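Local coordinates for probable glutathione reductase (PDB 4DNA) that probably reduces glutathione disulfide to glutathione with NADPH, working as a homodimer that carries one FAD per subunit, at the interface of chains A and B. Sequence-based numbering; all coordinates share one arbitrary frame. Chains: chain A/B, Probable glutathione reductase.

The three contacts belong to one two-fold symmetric homodimer interface. Their C-alpha centres lie about 26 Å apart for contacts 1 and 2, 32 Å for contacts 1 and 3, and 30 Å for contacts 2 and 3. Residues 435-438 and 441-444 of chain A in contact 1 flank, in sequence, the pair whose chain B copy, B:His439 and B:Pro440, enters contact 2. Contact 1 is centred about 4 Å from A:His439. Its B:Lys52 and B:Pro315 recur as A:Lys52 and A:Pro315 in contact 2. Helix 48-66 of chain A links the disulfide of contact 2 to A:Phe64 of contact 3, so dimer packing and active-site construction are probably coupled.

Contact 1: the interface of chains A and B. Residues chain A 435-438, 441-444, 447; chain B 52, 315, 342, 344, 413-414, 417-418.
B:Gln417, on helix 412-424, reaches into the loop of chain A that carries the catalytic histidine. Its CB and CG pass along the methyl of A:Ala443, with B:Gln417 CG 3.5 Å from A:Ala443 CB. CG is anti to the backbone N (chi1 179°), and the chain then bends at chi2 (70°). This bend lays the terminal amide along the backbone of A:Met436 (a selenomethionine) to A:Val438. The amide carbon B:Gln417 CD lies 3.9 Å from A:Val438 CG2. The amide oxygen B:Gln417 OE1 accepts from A:Val438 N at 2.7 Å, with the N-H above the plane of the amide carbonyl. The amide nitrogen B:Gln417 NE2 donates to A:Met436 O at 3.2 Å, in the carbonyl plane and on a lone pair. Both halves of the amide are used, which fixes its flip.

One turn earlier, B:Glu414 bends at chi2 and presents its carboxylate to the start of the 3-10 helix 443-446. B:Glu414 OE1 accepts from A:Ala443 N at 2.8 Å. The helix end would probably stabilise the negative charge. A:Val438 spreads its methyls, CG1 to B:Ala344 CB and CG2 to B:Ala342 CB. The carboxylate oxygen B:Glu414 OE2 takes A:Ala442 N on its syn lone pair at 2.6 Å, in a nearly straight bond (175° at H).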
ATOM      1  N   THR A 435      13.179  12.257   2.829  1.00 67.59           N
ATOM      2  CA  THR A 435      12.562  11.062   3.404  1.00 67.75           C
ATOM      3  C   THR A 435      13.330   9.831   2.954  1.00 69.81           C
ATOM      4  O   THR A 435      13.377   9.525   1.758  1.00 71.14           O
ATOM      5  CB  THR A 435      11.090  10.911   2.975  1.00 66.59           C
ATOM      6  OG1 THR A 435      10.364  12.096   3.310  1.00 66.23           O
ATOM      7  CG2 THR A 435      10.456   9.737   3.663  1.00 66.30           C
HETATM    8  N   MSE A 436      13.934   9.133   3.912  1.00 70.67           N
HETATM    9  CA  MSE A 436      14.758   7.974   3.623  1.00 74.90           C
HETATM   10  C   MSE A 436      13.915   6.948   2.955  1.00 71.90           C
HETATM   11  O   MSE A 436      12.734   6.803   3.265  1.00 71.16           O
HETATM   12  CB  MSE A 436      15.245   7.419   4.946  1.00 75.22           C
HETATM   13  CG  MSE A 436      16.203   6.248   4.764  1.00 75.81           C
HETATM   14 SE   MSE A 436      17.886   6.848   3.916  1.00 86.36          SE
HETATM   15  CE  MSE A 436      18.282   8.417   5.052  1.00 80.79           C
ATOM     16  N   ALA A 437      14.519   6.221   2.025  1.00 72.80           N
ATOM     17  CA  ALA A 437      13.819   5.191   1.278  1.00 71.27           C
ATOM     18  C   ALA A 437      13.543   3.956   2.125  1.00 71.28           C
ATOM     19  O   ALA A 437      14.328   3.610   3.015  1.00 72.96           O
ATOM     20  CB  ALA A 437      14.620   4.811   0.043  1.00 70.11           C
ATOM     21  N   VAL A 438      12.418   3.300   1.848  1.00 68.95           N
ATOM     22  CA  VAL A 438      12.164   1.963   2.380  1.00 71.14           C
ATOM     23  C   VAL A 438      12.304   0.930   1.255  1.00 70.36           C
ATOM     24  O   VAL A 438      11.676   1.037   0.209  1.00 68.86           O
ATOM     25  CB  VAL A 438      10.788   1.842   3.073  1.00 68.98           C
ATOM     26  CG1 VAL A 438      10.677   0.508   3.790  1.00 69.77           C
ATOM     27  CG2 VAL A 438      10.561   2.985   4.044  1.00 67.56           C
ATOM     28  N   THR A 441      10.442  -1.545  -1.781  1.00 67.62           N
ATOM     29  CA  THR A 441       9.046  -1.189  -2.036  1.00 66.96           C
ATOM     30  C   THR A 441       8.882  -0.576  -3.432  1.00 65.79           C
ATOM     31  O   THR A 441       9.857  -0.343  -4.147  1.00 65.62           O
ATOM     32  CB  THR A 441       8.502  -0.162  -1.020  1.00 67.56           C
ATOM     33  OG1 THR A 441       9.311   1.022  -1.053  1.00 66.61           O
ATOM     34  CG2 THR A 441       8.433  -0.734   0.423  1.00 68.70           C
ATOM     35  N   ALA A 442       7.628  -0.349  -3.811  1.00 66.38           N
ATOM     36  CA  ALA A 442       7.257   0.439  -4.984  1.00 64.37           C
ATOM     37  C   ALA A 442       7.427   1.918  -4.651  1.00 63.41           C
ATOM     38  O   ALA A 442       8.052   2.675  -5.400  1.00 62.77           O
ATOM     39  CB  ALA A 442       5.811   0.150  -5.357  1.00 66.69           C
ATOM     40  N   ALA A 443       6.875   2.293  -3.495  1.00 64.29           N
ATOM     41  CA  ALA A 443       6.837   3.660  -2.977  1.00 61.83           C
ATOM     42  C   ALA A 443       8.165   4.405  -2.895  1.00 62.38           C
ATOM     43  O   ALA A 443       8.167   5.632  -2.889  1.00 61.60           O
ATOM     44  CB  ALA A 443       6.152   3.669  -1.617  1.00 61.95           C
ATOM     45  N   GLU A 444       9.287   3.697  -2.824  1.00 63.51           N
ATOM     46  CA  GLU A 444      10.573   4.398  -2.746  1.00 64.49           C
ATOM     47  C   GLU A 444      10.947   5.162  -4.025  1.00 64.70           C
ATOM     48  O   GLU A 444      11.828   6.036  -4.006  1.00 65.67           O
ATOM     49  CB  GLU A 444      11.698   3.462  -2.360  1.00 65.86           C
ATOM     50  CG  GLU A 444      11.823   2.251  -3.246  1.00 65.65           C
ATOM     51  CD  GLU A 444      12.980   1.382  -2.822  1.00 67.91           C
ATOM     52  OE1 GLU A 444      14.048   1.949  -2.515  1.00 69.40           O
ATOM     53  OE2 GLU A 444      12.822   0.145  -2.778  1.00 69.01           O
ATOM     54  N   VAL A 447      10.489   8.874  -3.617  1.00 62.66           N
ATOM     55  CA  VAL A 447      11.413   9.636  -2.764  1.00 62.77           C
ATOM     56  C   VAL A 447      12.858   9.731  -3.258  1.00 63.36           C
ATOM     57  O   VAL A 447      13.698  10.334  -2.592  1.00 64.77           O
ATOM     58  CB  VAL A 447      11.367   9.211  -1.272  1.00 62.95           C
ATOM     59  CG1 VAL A 447       9.954   9.302  -0.737  1.00 61.16           C
ATOM     60  CG2 VAL A 447      11.945   7.819  -1.071  1.00 63.78           C
TER
ATOM     61  N   LYS B  52      12.619 -10.995  -0.459  1.00 72.43           N
ATOM     62  CA  LYS B  52      11.285 -10.578  -0.816  1.00 71.09           C
ATOM     63  C   LYS B  52      10.684 -11.481  -1.885  1.00 71.48           C
ATOM     64  O   LYS B  52       9.470 -11.721  -1.883  1.00 70.41           O
ATOM     65  CB  LYS B  52      11.283  -9.119  -1.253  1.00 70.13           C
ATOM     66  CG  LYS B  52       9.884  -8.583  -1.432  1.00 69.19           C
ATOM     67  CD  LYS B  52       9.731  -7.161  -0.946  1.00 69.88           C
ATOM     68  CE  LYS B  52       8.289  -6.726  -1.120  1.00 69.04           C
ATOM     69  NZ  LYS B  52       8.225  -5.281  -1.452  1.00 68.61           N
ATOM     70  N   PRO B 315      19.048   1.591   1.700  1.00 71.36           N
ATOM     71  CA  PRO B 315      18.967   3.007   1.317  1.00 69.26           C
ATOM     72  C   PRO B 315      19.915   3.881   2.124  1.00 69.60           C
ATOM     73  O   PRO B 315      20.218   4.991   1.712  1.00 69.41           O
ATOM     74  CB  PRO B 315      17.512   3.389   1.632  1.00 66.99           C
ATOM     75  CG  PRO B 315      16.786   2.096   1.762  1.00 68.15           C
ATOM     76  CD  PRO B 315      17.787   1.130   2.312  1.00 69.80           C
ATOM     77  N   ALA B 342      12.090   5.295   8.236  1.00 68.30           N
ATOM     78  CA  ALA B 342      10.964   4.349   8.223  1.00 66.23           C
ATOM     79  C   ALA B 342      11.502   3.013   7.795  1.00 66.35           C
ATOM     80  O   ALA B 342      12.415   2.961   6.988  1.00 67.24           O
ATOM     81  CB  ALA B 342       9.902   4.807   7.236  1.00 64.07           C
ATOM     82  N   ALA B 344      10.653  -1.561   7.225  1.00 67.68           N
ATOM     83  CA  ALA B 344       9.670  -2.605   6.980  1.00 67.30           C
ATOM     84  C   ALA B 344      10.211  -3.966   7.412  1.00 68.42           C
ATOM     85  O   ALA B 344      11.422  -4.206   7.365  1.00 71.00           O
ATOM     86  CB  ALA B 344       9.286  -2.627   5.508  1.00 66.36           C
ATOM     87  N   GLY B 413       4.485  -2.322   4.576  1.00 67.15           N
ATOM     88  CA  GLY B 413       5.773  -1.785   4.154  1.00 64.86           C
ATOM     89  C   GLY B 413       5.609  -0.548   3.291  1.00 64.37           C
ATOM     90  O   GLY B 413       6.269   0.464   3.517  1.00 62.86           O
ATOM     91  N   GLU B 414       4.717  -0.622   2.306  1.00 64.84           N
ATOM     92  CA  GLU B 414       4.493   0.494   1.386  1.00 62.41           C
ATOM     93  C   GLU B 414       3.975   1.706   2.137  1.00 61.55           C
ATOM     94  O   GLU B 414       4.414   2.815   1.895  1.00 61.01           O
ATOM     95  CB  GLU B 414       3.524   0.110   0.269  1.00 62.63           C
ATOM     96  CG  GLU B 414       4.037  -0.975  -0.671  1.00 64.39           C
ATOM     97  CD  GLU B 414       5.015  -0.465  -1.730  1.00 64.47           C
ATOM     98  OE1 GLU B 414       5.204   0.772  -1.856  1.00 62.45           O
ATOM     99  OE2 GLU B 414       5.598  -1.320  -2.447  1.00 64.72           O
ATOM    100  N   GLN B 417       6.675   3.712   4.123  1.00 60.31           N
ATOM    101  CA  GLN B 417       7.333   4.676   3.278  1.00 59.02           C
ATOM    102  C   GLN B 417       6.590   5.974   3.304  1.00 58.62           C
ATOM    103  O   GLN B 417       7.170   7.017   3.578  1.00 59.75           O
ATOM    104  CB  GLN B 417       7.373   4.192   1.828  1.00 60.52           C
ATOM    105  CG  GLN B 417       8.029   5.174   0.864  1.00 59.31           C
ATOM    106  CD  GLN B 417       9.518   5.273   1.110  1.00 60.51           C
ATOM    107  OE1 GLN B 417      10.278   4.450   0.611  1.00 62.02           O
ATOM    108  NE2 GLN B 417       9.943   6.265   1.898  1.00 58.16           N
ATOM    109  N   LEU B 418       5.302   5.922   3.017  1.00 58.37           N
ATOM    110  CA  LEU B 418       4.573   7.161   2.813  1.00 59.42           C
ATOM    111  C   LEU B 418       4.323   7.929   4.092  1.00 59.59           C
ATOM    112  O   LEU B 418       4.338   9.172   4.071  1.00 61.34           O
ATOM    113  CB  LEU B 418       3.294   6.939   2.012  1.00 60.02           C
ATOM    114  CG  LEU B 418       3.600   6.353   0.629  1.00 60.44           C
ATOM    115  CD1 LEU B 418       2.344   5.728   0.068  1.00 63.37           C
ATOM    116  CD2 LEU B 418       4.207   7.360  -0.336  1.00 58.34           C
TER

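Contact 2: the interface of chains A and B. Residues chain A 43, 48, 52, 314-315, 346; chain B 439-440.
Two first torsions bring the catalytic groups together: A:Cys43 SG is anti to its backbone N (chi1 -173°), and so is the ring of B:His439 (chi1 -169°). The sulfur and the imidazole thus approach each other across the dimer interface. A:Cys43 SG is bonded to A:Cys48 SG at 2.1 Å, the redox-active disulfide in its oxidised form. The imidazole comes with its CD2-NE2 side toward this bridge. B:His439 NE2 lies 3.7 Å from A:Cys43 SG, near but not hydrogen-bonded. A:Thr314 CG2 also meets B:His439 CD2, at 3.8 Å, and A:Pro315 CG packs against B:His439 CB.

B:Pro440 follows a cis peptide bond. Its CB sits over one face of the B:His439 ring, offset toward the rim. Further round the proline ring, CG touches A:Lys52 CB, and B:Pro440 CD lies 3.9 Å from A:Phe346 CE2. A:Lys52 bends at chi2 and chi4, and its amine A:Lys52 NZ donates to B:Pro440 O at 3.0 Å from above the carbonyl plane. The lysine CD crosses over the centre of the A:Phe346 ring, 3.7 Å above its plane.

These contacts hold the His-Pro turn beside the disulfide. One subunit supplies the cysteine pair and the other the histidine, the acid-base residue of this family, so the composite active site requires the dimer.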
ATOM      1  N   CYS A  43     -23.336   2.254  -1.292  1.00 68.25           N
ATOM      2  CA  CYS A  43     -21.967   1.825  -1.054  1.00 67.25           C
ATOM      3  C   CYS A  43     -21.936   0.397  -0.544  1.00 68.83           C
ATOM      4  O   CYS A  43     -21.222  -0.456  -1.099  1.00 67.16           O
ATOM      5  CB  CYS A  43     -21.248   2.744  -0.060  1.00 69.91           C
ATOM      6  SG  CYS A  43     -19.481   2.368   0.121  1.00 71.22           S
ATOM      7  N   CYS A  48     -19.353   0.495  -3.410  1.00 65.76           N
ATOM      8  CA  CYS A  48     -17.958   0.323  -3.012  1.00 63.98           C
ATOM      9  C   CYS A  48     -17.700  -1.064  -2.440  1.00 64.76           C
ATOM     10  O   CYS A  48     -16.820  -1.765  -2.935  1.00 63.57           O
ATOM     11  CB  CYS A  48     -17.505   1.400  -2.013  1.00 64.77           C
ATOM     12  SG  CYS A  48     -18.626   2.803  -1.729  1.00 66.41           S
ATOM     13  N   LYS A  52     -15.548  -3.963  -4.416  1.00 62.52           N
ATOM     14  CA  LYS A  52     -14.175  -4.286  -4.046  1.00 62.50           C
ATOM     15  C   LYS A  52     -13.997  -5.795  -3.854  1.00 63.12           C
ATOM     16  O   LYS A  52     -12.909  -6.333  -4.093  1.00 62.72           O
ATOM     17  CB  LYS A  52     -13.766  -3.485  -2.800  1.00 63.64           C
ATOM     18  CG  LYS A  52     -12.303  -3.587  -2.375  1.00 63.81           C
ATOM     19  CD  LYS A  52     -11.343  -2.863  -3.315  1.00 65.80           C
ATOM     20  CE  LYS A  52      -9.920  -2.878  -2.771  1.00 66.90           C
ATOM     21  NZ  LYS A  52      -9.778  -2.085  -1.518  1.00 66.59           N
ATOM     22  N   THR A 314     -18.553   8.136  -1.103  1.00 67.98           N
ATOM     23  CA  THR A 314     -19.057   7.769   0.220  1.00 67.94           C
ATOM     24  C   THR A 314     -18.519   8.650   1.360  1.00 68.62           C
ATOM     25  O   THR A 314     -19.316   9.169   2.141  1.00 68.92           O
ATOM     26  CB  THR A 314     -18.848   6.257   0.498  1.00 69.43           C
ATOM     27  OG1 THR A 314     -19.618   5.500  -0.445  1.00 69.96           O
ATOM     28  CG2 THR A 314     -19.286   5.865   1.905  1.00 69.69           C
ATOM     29  N   PRO A 315     -17.177   8.839   1.454  1.00 68.79           N
ATOM     30  CA  PRO A 315     -16.643   9.690   2.524  1.00 68.42           C
ATOM     31  C   PRO A 315     -17.147  11.131   2.461  1.00 69.18           C
ATOM     32  O   PRO A 315     -17.305  11.764   3.512  1.00 71.97           O
ATOM     33  CB  PRO A 315     -15.127   9.651   2.283  1.00 66.22           C
ATOM     34  CG  PRO A 315     -14.903   8.364   1.586  1.00 64.90           C
ATOM     35  CD  PRO A 315     -16.080   8.249   0.661  1.00 67.37           C
ATOM     36  N   PHE A 346     -10.531   1.198  -8.736  1.00 62.74           N
ATOM     37  CA  PHE A 346     -10.122  -0.165  -8.528  1.00 63.49           C
ATOM     38  C   PHE A 346     -10.196  -0.963  -9.787  1.00 63.17           C
ATOM     39  O   PHE A 346     -10.827  -2.018  -9.842  1.00 64.08           O
ATOM     40  CB  PHE A 346     -10.868  -0.771  -7.365  1.00 65.34           C
ATOM     41  CG  PHE A 346     -10.425  -0.217  -6.063  1.00 64.66           C
ATOM     42  CD1 PHE A 346      -9.212  -0.623  -5.508  1.00 66.53           C
ATOM     43  CD2 PHE A 346     -11.176   0.742  -5.420  1.00 63.79           C
ATOM     44  CE1 PHE A 346      -8.775  -0.099  -4.303  1.00 66.15           C
ATOM     45  CE2 PHE A 346     -10.759   1.273  -4.212  1.00 65.89           C
ATOM     46  CZ  PHE A 346      -9.556   0.854  -3.648  1.00 66.42           C
TER
ATOM     47  N   HIS B 439     -12.215   5.510   0.274  1.00 67.28           N
ATOM     48  CA  HIS B 439     -13.002   4.329   0.586  1.00 67.76           C
ATOM     49  C   HIS B 439     -13.271   3.478  -0.635  1.00 68.09           C
ATOM     50  O   HIS B 439     -13.640   3.996  -1.690  1.00 69.10           O
ATOM     51  CB  HIS B 439     -14.303   4.771   1.246  1.00 70.61           C
ATOM     52  CG  HIS B 439     -15.087   3.651   1.855  1.00 70.28           C
ATOM     53  ND1 HIS B 439     -14.539   2.765   2.697  1.00 70.09           N
ATOM     54  CD2 HIS B 439     -16.422   3.302   1.728  1.00 74.90           C
ATOM     55  CE1 HIS B 439     -15.473   1.880   3.084  1.00 72.92           C
ATOM     56  NE2 HIS B 439     -16.628   2.215   2.497  1.00 73.60           N
ATOM     57  N   PRO B 440     -13.084   2.150  -0.519  1.00 68.89           N
ATOM     58  CA  PRO B 440     -12.590   1.466   0.653  1.00 68.28           C
ATOM     59  C   PRO B 440     -11.100   1.118   0.578  1.00 66.87           C
ATOM     60  O   PRO B 440     -10.614   0.579  -0.426  1.00 66.43           O
ATOM     61  CB  PRO B 440     -13.448   0.208   0.681  1.00 71.42           C
ATOM     62  CG  PRO B 440     -13.682  -0.104  -0.761  1.00 68.12           C
ATOM     63  CD  PRO B 440     -13.591   1.188  -1.519  1.00 68.84           C
TER

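Contact 3: the interface of chains A and B. Residues chain A 64, 67, 72-77; chain B 64, 67, 73-77.
The tight part of this contact is an apolar cluster around B:Phe64, between the ends of the helices that begin at residue 48 and the segments 72-77 of both chains. B:Phe64 has CG anti to its carbonyl carbon (chi1 -63°). B:Phe64 CE2 points onto one face of the A:Trp72 ring, offset toward the rim, 3.6 Å from A:Trp72 CE3. The two rings stand edge-to-face, with planes at 78°. B:Phe64 CZ meets A:Val74 CG2 tip to tip at 3.6 Å. The two phenylalanines slide past each other in opposite directions, with A:Phe64 CD1 3.7 Å from B:Phe64 CE1. B:Phe64 CD1 lies in plane at the edge of the A:Phe64 ring. An alanine in place of B:Phe64 would probably loosen the cluster, because the ring contacts to A:Trp72, A:Val74 and A:Phe64 would go.

The looser part is the backbone crossing at residues 73-77. A:Val74 and B:Ser77 form an antiparallel beta bridge. A:Gly75 N donates to B:Glu76 O at 2.8 Å, nearly along the C=O axis. The glutamate side chains point away from the cluster, and these residues meet the partner chain through their backbone. Between cluster and crossing, A:Val74 CG1 touches B:Val74 CG1 at 3.9 Å.

The patch joins the two subunits well away from the catalytic histidine and so supports the homodimer on which the active sites depend.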
ATOM      1  N   PHE A  64      -2.959 -17.149  -9.930  1.00 73.88           N
ATOM      2  CA  PHE A  64      -2.685 -18.526 -10.327  1.00 75.37           C
ATOM      3  C   PHE A  64      -1.568 -18.608 -11.359  1.00 77.20           C
ATOM      4  O   PHE A  64      -0.624 -19.392 -11.183  1.00 80.09           O
ATOM      5  CB  PHE A  64      -3.953 -19.241 -10.818  1.00 75.12           C
ATOM      6  CG  PHE A  64      -5.095 -19.207  -9.824  1.00 75.60           C
ATOM      7  CD1 PHE A  64      -4.881 -19.503  -8.475  1.00 74.85           C
ATOM      8  CD2 PHE A  64      -6.387 -18.884 -10.236  1.00 73.73           C
ATOM      9  CE1 PHE A  64      -5.921 -19.460  -7.564  1.00 74.01           C
ATOM     10  CE2 PHE A  64      -7.432 -18.849  -9.327  1.00 72.56           C
ATOM     11  CZ  PHE A  64      -7.198 -19.133  -7.991  1.00 74.13           C
ATOM     12  N   ALA A  67       1.937 -17.465 -10.021  1.00 77.96           N
ATOM     13  CA  ALA A  67       2.610 -18.380  -9.090  1.00 76.19           C
ATOM     14  C   ALA A  67       3.593 -19.305  -9.793  1.00 79.50           C
ATOM     15  O   ALA A  67       4.498 -19.840  -9.161  1.00 78.62           O
ATOM     16  CB  ALA A  67       1.597 -19.194  -8.300  1.00 74.40           C
ATOM     17  N   TRP A  72       5.758 -22.860  -8.223  1.00 84.15           N
ATOM     18  CA  TRP A  72       4.461 -23.496  -8.037  1.00 84.08           C
ATOM     19  C   TRP A  72       3.938 -24.019  -9.343  1.00 84.72           C
ATOM     20  O   TRP A  72       4.169 -23.434 -10.399  1.00 83.62           O
ATOM     21  CB  TRP A  72       3.452 -22.513  -7.474  1.00 80.00           C
ATOM     22  CG  TRP A  72       3.608 -22.197  -6.006  1.00 78.92           C
ATOM     23  CD1 TRP A  72       4.331 -21.151  -5.437  1.00 78.15           C
ATOM     24  CD2 TRP A  72       2.995 -22.900  -4.861  1.00 79.06           C
ATOM     25  NE1 TRP A  72       4.221 -21.166  -4.073  1.00 78.16           N
ATOM     26  CE2 TRP A  72       3.439 -22.191  -3.661  1.00 79.21           C
ATOM     27  CE3 TRP A  72       2.163 -24.000  -4.719  1.00 79.76           C
ATOM     28  CZ2 TRP A  72       3.052 -22.590  -2.384  1.00 79.42           C
ATOM     29  CZ3 TRP A  72       1.784 -24.390  -3.428  1.00 80.38           C
ATOM     30  CH2 TRP A  72       2.223 -23.706  -2.292  1.00 79.81           C
ATOM     31  N   THR A  73       3.236 -25.144  -9.271  1.00 86.08           N
ATOM     32  CA  THR A  73       2.455 -25.666 -10.375  1.00 85.81           C
ATOM     33  C   THR A  73       1.064 -25.806  -9.789  1.00 85.80           C
ATOM     34  O   THR A  73       0.835 -26.633  -8.895  1.00 88.59           O
ATOM     35  CB  THR A  73       2.974 -27.045 -10.840  1.00 88.87           C
ATOM     36  OG1 THR A  73       4.388 -27.101 -10.654  1.00 90.89           O
ATOM     37  CG2 THR A  73       2.671 -27.285 -12.312  1.00 87.21           C
ATOM     38  N   VAL A  74       0.147 -24.968 -10.251  1.00 85.95           N
ATOM     39  CA  VAL A  74      -1.234 -25.045  -9.795  1.00 86.03           C
ATOM     40  C   VAL A  74      -2.067 -25.753 -10.856  1.00 90.11           C
ATOM     41  O   VAL A  74      -2.012 -25.385 -12.038  1.00 88.28           O
ATOM     42  CB  VAL A  74      -1.856 -23.661  -9.548  1.00 84.26           C
ATOM     43  CG1 VAL A  74      -2.917 -23.772  -8.469  1.00 85.98           C
ATOM     44  CG2 VAL A  74      -0.805 -22.630  -9.161  1.00 78.13           C
ATOM     45  N   GLY A  75      -2.818 -26.776 -10.437  1.00 92.60           N
ATOM     46  CA  GLY A  75      -3.743 -27.493 -11.328  1.00 90.94           C
ATOM     47  C   GLY A  75      -4.875 -26.552 -11.693  1.00 90.43           C
ATOM     48  O   GLY A  75      -5.127 -25.576 -10.967  1.00 90.30           O
ATOM     49  N   GLU A  76      -5.557 -26.814 -12.807  1.00 91.43           N
ATOM     50  CA  GLU A  76      -6.568 -25.866 -13.290  1.00 91.54           C
ATOM     51  C   GLU A  76      -7.608 -25.546 -12.222  1.00 89.12           C
ATOM     52  O   GLU A  76      -7.937 -26.370 -11.373  1.00 88.61           O
ATOM     53  CB  GLU A  76      -7.213 -26.317 -14.610  1.00 96.50           C
ATOM     54  CG  GLU A  76      -6.745 -25.533 -15.845  1.00103.36           C
ATOM     55  CD  GLU A  76      -5.283 -25.796 -16.252  1.00105.90           C
ATOM     56  OE1 GLU A  76      -4.970 -26.900 -16.769  1.00102.17           O
ATOM     57  OE2 GLU A  76      -4.441 -24.883 -16.079  1.00103.99           O
ATOM     58  N   SER A  77      -8.077 -24.312 -12.251  1.00 87.72           N
ATOM     59  CA  SER A  77      -8.990 -23.825 -11.246  1.00 82.76           C
ATOM     60  C   SER A  77     -10.224 -23.323 -11.955  1.00 81.41           C
ATOM     61  O   SER A  77     -10.151 -22.882 -13.101  1.00 83.19           O
ATOM     62  CB  SER A  77      -8.332 -22.699 -10.470  1.00 80.62           C
ATOM     63  OG  SER A  77      -7.534 -21.935 -11.355  1.00 81.25           O
TER
ATOM     64  N   PHE B  64      -4.207 -19.145  -2.425  1.00 71.24           N
ATOM     65  CA  PHE B  64      -4.971 -20.294  -2.870  1.00 71.30           C
ATOM     66  C   PHE B  64      -6.151 -20.569  -1.950  1.00 71.78           C
ATOM     67  O   PHE B  64      -7.222 -20.961  -2.418  1.00 71.69           O
ATOM     68  CB  PHE B  64      -4.085 -21.543  -2.989  1.00 72.20           C
ATOM     69  CG  PHE B  64      -2.987 -21.422  -4.011  1.00 72.79           C
ATOM     70  CD1 PHE B  64      -3.187 -20.723  -5.206  1.00 71.46           C
ATOM     71  CD2 PHE B  64      -1.753 -22.028  -3.789  1.00 73.22           C
ATOM     72  CE1 PHE B  64      -2.178 -20.615  -6.143  1.00 70.75           C
ATOM     73  CE2 PHE B  64      -0.739 -21.924  -4.730  1.00 73.50           C
ATOM     74  CZ  PHE B  64      -0.953 -21.214  -5.906  1.00 73.04           C
ATOM     75  N   ALA B  67      -8.957 -17.941  -2.012  1.00 68.44           N
ATOM     76  CA  ALA B  67      -9.654 -18.011  -3.275  1.00 67.82           C
ATOM     77  C   ALA B  67     -10.987 -18.698  -3.106  1.00 67.89           C
ATOM     78  O   ALA B  67     -12.003 -18.229  -3.620  1.00 67.88           O
ATOM     79  CB  ALA B  67      -8.804 -18.737  -4.299  1.00 69.57           C
ATOM     80  N   THR B  73     -12.790 -22.761  -7.134  1.00 77.51           N
ATOM     81  CA  THR B  73     -12.333 -24.055  -6.696  1.00 76.15           C
ATOM     82  C   THR B  73     -10.982 -24.200  -7.342  1.00 79.00           C
ATOM     83  O   THR B  73     -10.859 -24.117  -8.561  1.00 80.19           O
ATOM     84  CB  THR B  73     -13.282 -25.188  -7.117  1.00 79.09           C
ATOM     85  OG1 THR B  73     -14.476 -25.109  -6.337  1.00 76.96           O
ATOM     86  CG2 THR B  73     -12.645 -26.538  -6.868  1.00 81.94           C
ATOM     87  N   VAL B  74      -9.964 -24.373  -6.514  1.00 81.20           N
ATOM     88  CA  VAL B  74      -8.605 -24.425  -7.002  1.00 81.65           C
ATOM     89  C   VAL B  74      -8.093 -25.854  -7.079  1.00 86.77           C
ATOM     90  O   VAL B  74      -8.258 -26.638  -6.132  1.00 86.42           O
ATOM     91  CB  VAL B  74      -7.668 -23.635  -6.094  1.00 81.50           C
ATOM     92  CG1 VAL B  74      -6.378 -23.344  -6.834  1.00 83.64           C
ATOM     93  CG2 VAL B  74      -8.339 -22.354  -5.623  1.00 77.31           C
ATOM     94  N   GLY B  75      -7.458 -26.178  -8.207  1.00 87.77           N
ATOM     95  CA  GLY B  75      -6.777 -27.470  -8.383  1.00 89.08           C
ATOM     96  C   GLY B  75      -5.669 -27.695  -7.362  1.00 90.34           C
ATOM     97  O   GLY B  75      -5.265 -26.767  -6.656  1.00 89.19           O
ATOM     98  N   GLU B  76      -5.182 -28.930  -7.269  1.00 93.72           N
ATOM     99  CA  GLU B  76      -4.062 -29.230  -6.382  1.00 94.24           C
ATOM    100  C   GLU B  76      -2.848 -28.389  -6.791  1.00 93.57           C
ATOM    101  O   GLU B  76      -2.659 -28.084  -7.975  1.00 92.33           O
ATOM    102  CB  GLU B  76      -3.720 -30.717  -6.432  1.00100.43           C
ATOM    103  CG  GLU B  76      -2.807 -31.199  -5.302  1.00101.08           C
ATOM    104  CD  GLU B  76      -3.562 -31.744  -4.091  1.00111.06           C
ATOM    105  OE1 GLU B  76      -4.725 -32.197  -4.244  1.00107.98           O
ATOM    106  OE2 GLU B  76      -2.978 -31.739  -2.980  1.00117.73           O
ATOM    107  N   SER B  77      -2.034 -28.007  -5.814  1.00 93.97           N
ATOM    108  CA  SER B  77      -0.882 -27.169  -6.092  1.00 89.10           C
ATOM    109  C   SER B  77       0.351 -27.811  -5.525  1.00 88.22           C
ATOM    110  O   SER B  77       0.330 -28.303  -4.407  1.00 91.24           O
ATOM    111  CB  SER B  77      -1.070 -25.807  -5.459  1.00 87.72           C
ATOM    112  OG  SER B  77      -2.442 -25.492  -5.396  1.00 89.69           O
TER